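Local coordinates for protein endo-beta-N-acetylglucosaminidase F1 (Bacteroides thetaiotaomicron VPI-5482, PDB 6TCV) that probably cleaves high-mannose N-glycans between the two core N-acetylglucosamine residues as an endo-beta-N-acetylglucosaminidase of human gut Bacteroides, at residues Asp343-Ser357 / Ile362-Glu376. The protein carries 2 engineered substitutions. Numbering follows the deposited sequence. Where two conformers were deposited one is given.
With NAG (2-acetamido-2-deoxy-beta-D-glucopyranose), chain B; NAG (2-acetamido-2-deoxy-beta-D-glucopyranose), chain C.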
# COMPACT_ATOMS: atom_id res chain seq x y z
N ASP A 343 1.38 16.32 -7.27
CA ASP A 343 0.04 15.98 -6.81
C ASP A 343 -0.01 14.70 -6.02
O ASP A 343 0.71 13.74 -6.29
CB ASP A 343 -0.87 15.84 -8.02
CG ASP A 343 -2.29 15.59 -7.64
OD1 ASP A 343 -2.98 16.58 -7.41
OD2 ASP A 343 -2.74 14.41 -7.76
N ALA A 344 -0.95 14.70 -5.06
CA ALA A 344 -1.13 13.57 -4.17
C ALA A 344 -1.38 12.23 -4.84
O ALA A 344 -1.05 11.19 -4.25
CB ALA A 344 -2.30 13.85 -3.22
N LYS A 345 -1.94 12.19 -6.06
CA LYS A 345 -2.10 10.88 -6.71
C LYS A 345 -0.76 10.15 -6.84
O LYS A 345 -0.72 8.90 -6.89
CB LYS A 345 -2.81 10.98 -8.02
CG LYS A 345 -3.32 9.66 -8.55
CD LYS A 345 -4.08 9.83 -9.88
CE LYS A 345 -4.45 8.49 -10.44
NZ LYS A 345 -5.22 8.59 -11.70
N GLU A 346 0.34 10.89 -6.89
CA GLU A 346 1.66 10.30 -7.07
C GLU A 346 2.20 9.74 -5.76
O GLU A 346 3.24 9.06 -5.81
CB GLU A 346 2.62 11.36 -7.60
CG GLU A 346 2.29 12.01 -8.94
CD GLU A 346 2.77 11.25 -10.18
OE1 GLU A 346 3.50 10.23 -10.07
OE2 GLU A 346 2.56 11.79 -11.32
N TRP A 347 1.64 10.08 -4.60
CA TRP A 347 2.23 9.68 -3.32
C TRP A 347 1.24 9.21 -2.25
O TRP A 347 1.69 8.89 -1.15
CB TRP A 347 3.25 10.73 -2.77
CG TRP A 347 2.85 12.16 -2.91
CD1 TRP A 347 3.17 13.00 -3.90
CD2 TRP A 347 2.04 12.90 -1.97
NE1 TRP A 347 2.59 14.24 -3.69
CE2 TRP A 347 1.87 14.18 -2.50
CE3 TRP A 347 1.42 12.59 -0.74
CZ2 TRP A 347 1.12 15.17 -1.84
CZ3 TRP A 347 0.66 13.56 -0.11
CH2 TRP A 347 0.52 14.82 -0.67
N ILE A 348 -0.07 9.19 -2.50
CA ILE A 348 -1.06 8.50 -1.67
C ILE A 348 -1.69 7.41 -2.56
O ILE A 348 -2.52 7.72 -3.43
CB ILE A 348 -2.15 9.43 -1.08
CG1 ILE A 348 -1.56 10.62 -0.32
CG2 ILE A 348 -3.09 8.56 -0.19
CD1 ILE A 348 -0.91 10.23 0.95
N ASP A 349 -1.31 6.15 -2.32
CA ASP A 349 -1.87 5.07 -3.10
C ASP A 349 -3.24 4.66 -2.60
O ASP A 349 -4.11 4.31 -3.43
CB ASP A 349 -0.91 3.90 -3.05
CG ASP A 349 0.36 4.21 -3.75
OD1 ASP A 349 0.34 4.35 -4.99
OD2 ASP A 349 1.44 4.31 -3.08
N ILE A 350 -3.46 4.66 -1.29
CA ILE A 350 -4.72 4.23 -0.69
C ILE A 350 -4.94 5.11 0.53
O ILE A 350 -4.02 5.28 1.34
CB ILE A 350 -4.73 2.73 -0.25
CG1 ILE A 350 -4.19 1.81 -1.36
CG2 ILE A 350 -6.14 2.31 0.14
CD1 ILE A 350 -4.00 0.37 -0.89
N VAL A 351 -6.17 5.59 0.69
CA VAL A 351 -6.59 6.28 1.92
C VAL A 351 -7.81 5.54 2.47
O VAL A 351 -8.78 5.25 1.75
CB VAL A 351 -6.83 7.79 1.72
CG1 VAL A 351 -7.79 8.12 0.60
CG2 VAL A 351 -7.29 8.44 3.04
N VAL A 352 -7.77 5.22 3.76
CA VAL A 352 -8.86 4.53 4.44
C VAL A 352 -9.39 5.43 5.55
O VAL A 352 -8.59 6.03 6.30
CB VAL A 352 -8.43 3.11 4.93
CG1 VAL A 352 -8.00 2.25 3.75
CG2 VAL A 352 -7.33 3.14 6.01
N ALA A 353 -10.71 5.39 5.76
CA ALA A 353 -11.33 6.33 6.66
C ALA A 353 -11.72 5.64 7.95
O ALA A 353 -11.62 4.42 8.08
CB ALA A 353 -12.61 6.87 6.00
N ASN A 354 -12.11 6.43 8.93
CA ASN A 354 -12.58 5.91 10.22
C ASN A 354 -13.83 5.05 10.03
O ASN A 354 -14.61 5.19 9.06
CB ASN A 354 -12.82 7.06 11.21
CG ASN A 354 -12.98 6.55 12.61
OD1 ASN A 354 -12.27 5.60 12.95
ND2 ASN A 354 -13.80 7.15 13.42
N TYR A 355 -14.02 4.14 10.99
CA TYR A 355 -15.15 3.22 10.98
C TYR A 355 -16.44 4.04 10.87
O TYR A 355 -16.67 4.98 11.64
CB TYR A 355 -15.13 2.35 12.27
CG TYR A 355 -13.70 1.94 12.56
CD1 TYR A 355 -13.01 1.01 11.78
CD2 TYR A 355 -12.99 2.55 13.62
CE1 TYR A 355 -11.64 0.75 12.06
CE2 TYR A 355 -11.67 2.30 13.84
CZ TYR A 355 -11.02 1.40 13.11
OH TYR A 355 -9.67 1.20 13.42
N GLY A 356 -17.30 3.68 9.91
CA GLY A 356 -18.56 4.36 9.69
C GLY A 356 -18.51 5.45 8.65
O GLY A 356 -19.57 6.01 8.33
N SER A 357 -17.34 5.79 8.13
CA SER A 357 -17.19 6.83 7.13
C SER A 357 -16.61 6.24 5.84
O SER A 357 -16.03 5.14 5.84
CB SER A 357 -16.17 7.89 7.60
OG SER A 357 -16.64 8.65 8.73
N ILE A 362 -8.28 13.60 -2.85
CA ILE A 362 -7.79 14.96 -3.03
C ILE A 362 -6.91 15.04 -4.27
O ILE A 362 -6.43 14.04 -4.77
CB ILE A 362 -7.06 15.47 -1.78
CG1 ILE A 362 -5.83 14.66 -1.49
CG2 ILE A 362 -8.02 15.40 -0.58
CD1 ILE A 362 -5.01 15.13 -0.28
N GLY A 363 -6.64 16.25 -4.73
CA GLY A 363 -5.83 16.37 -5.92
C GLY A 363 -6.44 15.66 -7.11
O GLY A 363 -7.64 15.79 -7.37
N GLN A 364 -5.60 14.92 -7.84
CA GLN A 364 -6.06 14.15 -8.99
C GLN A 364 -6.59 12.78 -8.60
O GLN A 364 -7.01 12.03 -9.48
CB GLN A 364 -4.93 13.92 -10.02
CG GLN A 364 -4.50 15.16 -10.79
CD GLN A 364 -3.41 14.89 -11.84
OE1 GLN A 364 -3.49 13.94 -12.62
NE2 GLN A 364 -2.40 15.74 -11.85
N MET A 365 -6.55 12.42 -7.30
CA MET A 365 -7.02 11.10 -6.92
C MET A 365 -8.51 11.00 -7.24
O MET A 365 -9.20 11.99 -7.44
CB MET A 365 -6.93 10.95 -5.40
CG MET A 365 -5.53 11.05 -4.86
SD MET A 365 -5.44 11.18 -3.05
CE MET A 365 -5.93 9.52 -2.54
N THR A 366 -8.97 9.77 -7.35
CA THR A 366 -10.39 9.43 -7.48
C THR A 366 -10.80 8.55 -6.32
O THR A 366 -9.97 8.11 -5.51
CB THR A 366 -10.74 8.78 -8.82
OG1 THR A 366 -10.34 7.41 -8.79
CG2 THR A 366 -10.13 9.56 -10.02
N LYS A 367 -12.08 8.21 -6.25
CA LYS A 367 -12.54 7.26 -5.25
C LYS A 367 -11.95 5.87 -5.44
O LYS A 367 -12.06 5.06 -4.51
CB LYS A 367 -14.06 7.27 -5.17
CG LYS A 367 -14.60 8.47 -4.37
CD LYS A 367 -16.12 8.52 -4.42
CE LYS A 367 -16.58 9.13 -5.74
NZ LYS A 367 -18.07 9.11 -5.85
N LYS A 368 -11.33 5.57 -6.57
CA LYS A 368 -10.62 4.30 -6.70
C LYS A 368 -9.50 4.16 -5.68
O LYS A 368 -9.12 3.01 -5.36
CB LYS A 368 -10.11 4.13 -8.14
CG LYS A 368 -11.21 3.95 -9.17
CD LYS A 368 -11.95 2.63 -8.96
CE LYS A 368 -12.88 2.33 -10.11
NZ LYS A 368 -13.86 3.45 -10.22
N GLN A 369 -8.95 5.26 -5.17
CA GLN A 369 -7.91 5.21 -4.13
C GLN A 369 -8.49 5.23 -2.74
O GLN A 369 -7.72 5.30 -1.76
CB GLN A 369 -6.92 6.35 -4.31
CG GLN A 369 -6.00 6.22 -5.51
CD GLN A 369 -6.64 6.69 -6.80
OE1 GLN A 369 -7.00 7.85 -6.89
NE2 GLN A 369 -6.68 5.83 -7.80
N CYS A 370 -9.81 5.14 -2.60
CA CYS A 370 -10.49 5.37 -1.33
C CYS A 370 -11.30 4.17 -0.86
O CYS A 370 -11.87 3.44 -1.65
CB CYS A 370 -11.49 6.53 -1.46
SG CYS A 370 -10.73 8.13 -1.84
N SER A 371 -11.36 4.01 0.46
CA SER A 371 -12.29 3.07 1.08
C SER A 371 -13.72 3.58 1.06
O SER A 371 -13.98 4.75 1.32
CB SER A 371 -11.86 2.82 2.53
OG SER A 371 -11.91 3.94 3.35
N GLY A 372 -14.66 2.69 0.79
CA GLY A 372 -16.09 2.98 0.87
C GLY A 372 -16.76 2.48 2.14
O GLY A 372 -17.91 2.83 2.42
N ILE A 373 -16.05 1.66 2.92
CA ILE A 373 -16.52 1.14 4.20
C ILE A 373 -15.27 0.84 5.00
O ILE A 373 -14.24 0.44 4.46
CB ILE A 373 -17.41 -0.12 4.03
CG1 ILE A 373 -18.10 -0.46 5.35
CG2 ILE A 373 -16.60 -1.30 3.44
CD1 ILE A 373 -18.95 -1.75 5.21
N SER A 374 -15.37 1.04 6.30
CA SER A 374 -14.36 0.65 7.29
C SER A 374 -15.07 -0.07 8.42
O SER A 374 -15.78 0.54 9.23
CB SER A 374 -13.58 1.87 7.83
OG SER A 374 -12.83 2.43 6.70
N MET A 375 -14.67 -1.33 8.62
CA MET A 375 -15.34 -2.20 9.58
C MET A 375 -14.41 -2.46 10.75
O MET A 375 -13.29 -2.97 10.58
CB MET A 375 -15.68 -3.54 8.91
CG MET A 375 -16.68 -3.42 7.78
SD MET A 375 -17.03 -4.97 6.87
CE MET A 375 -15.58 -4.98 5.81
N GLU A 376 -14.88 -2.13 11.96
CA GLU A 376 -14.13 -2.38 13.21
C GLU A 376 -14.56 -3.78 13.63
O GLU A 376 -15.69 -3.99 14.12
CB GLU A 376 -14.47 -1.33 14.26
CG GLU A 376 -13.28 -0.85 15.09
CD GLU A 376 -12.63 -1.91 15.95
OE1 GLU A 376 -13.02 -3.10 15.85
OE2 GLU A 376 -11.73 -1.56 16.73
C1 NAG B . -8.49 3.93 16.10
C2 NAG B . -7.11 3.38 15.76
C3 NAG B . -6.57 2.38 16.78
C4 NAG B . -7.64 2.02 17.79
C5 NAG B . -8.92 1.71 17.04
C6 NAG B . -10.05 1.17 17.91
C7 NAG B . -6.20 3.11 13.49
C8 NAG B . -6.42 2.46 12.14
N2 NAG B . -7.11 2.82 14.42
O3 NAG B . -5.45 2.95 17.46
O4 NAG B . -7.21 0.84 18.49
O5 NAG B . -9.43 2.90 16.41
O6 NAG B . -11.22 1.04 17.17
O7 NAG B . -5.25 3.87 13.72
C1 NAG C . -10.85 7.60 18.96
C2 NAG C . -10.23 6.52 19.82
C3 NAG C . -9.06 5.87 19.09
C4 NAG C . -9.52 5.43 17.72
C5 NAG C . -10.01 6.64 16.96
C6 NAG C . -10.36 6.40 15.51
C7 NAG C . -10.38 7.10 22.19
C8 NAG C . -9.77 7.92 23.31
N2 NAG C . -9.73 7.11 21.06
O3 NAG C . -8.59 4.79 19.90
O4 NAG C . -8.33 4.86 17.13
O5 NAG C . -11.17 7.12 17.66
O6 NAG C . -11.32 5.32 15.46
O7 NAG C . -11.43 6.47 22.33
O HOH W 1 -6.92 10.95 -11.93
O HOH W 2 -17.79 2.17 7.46
O HOH W 3 -14.17 3.65 4.64
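A single parallel backbone bridge joins the segments at Val351. Val351 N donates to Gln369 O at 2.9 Å, and Val351 O accepts from Ser371 N at 3.1 Å. Ser371 OG accepts from Ala353 N, and Ser374 OG donates to Ala353 O at 2.7 Å, from above the carbonyl plane. One water links both hydroxyls to Ser357 O.

At the other end, Asp343 OD2 grips two backbone N-H groups. Gln364 N comes to the syn lone pair of Asp343 OD2 at 2.9 Å, while Lys345 N comes from above the plane and closes an Asx turn. Lys345 NZ reaches Gln364 O through a water and bonds Ser30 O.

Strands 350-353 and 371-376 are neighbours in the beta/alpha barrel expected of this glycosidase family. Strands 324-329 and 400-404 flank the pair. The connection within the pair holds a short 3-10 turn at 367-369 in place of the usual helix.

Apolar contact centres on Met365. Its chain bends at the end (chi3 71°), which puts Met365 CE 3.8 Å from Ile348 CG2 and 3.9 Å from Val351 CG1. Cys370 SG meets the same valine branch.

In a CH-pi contact, Glu376 CG sits 3.5 Å over the centre of the Tyr355 ring. Both reach the NAG of chain B: Tyr355 OH accepts from N2, and Glu376 OE2 from O6 at 2.7 Å. Asn354 OD1 accepts from O6 of the NAG in chain C.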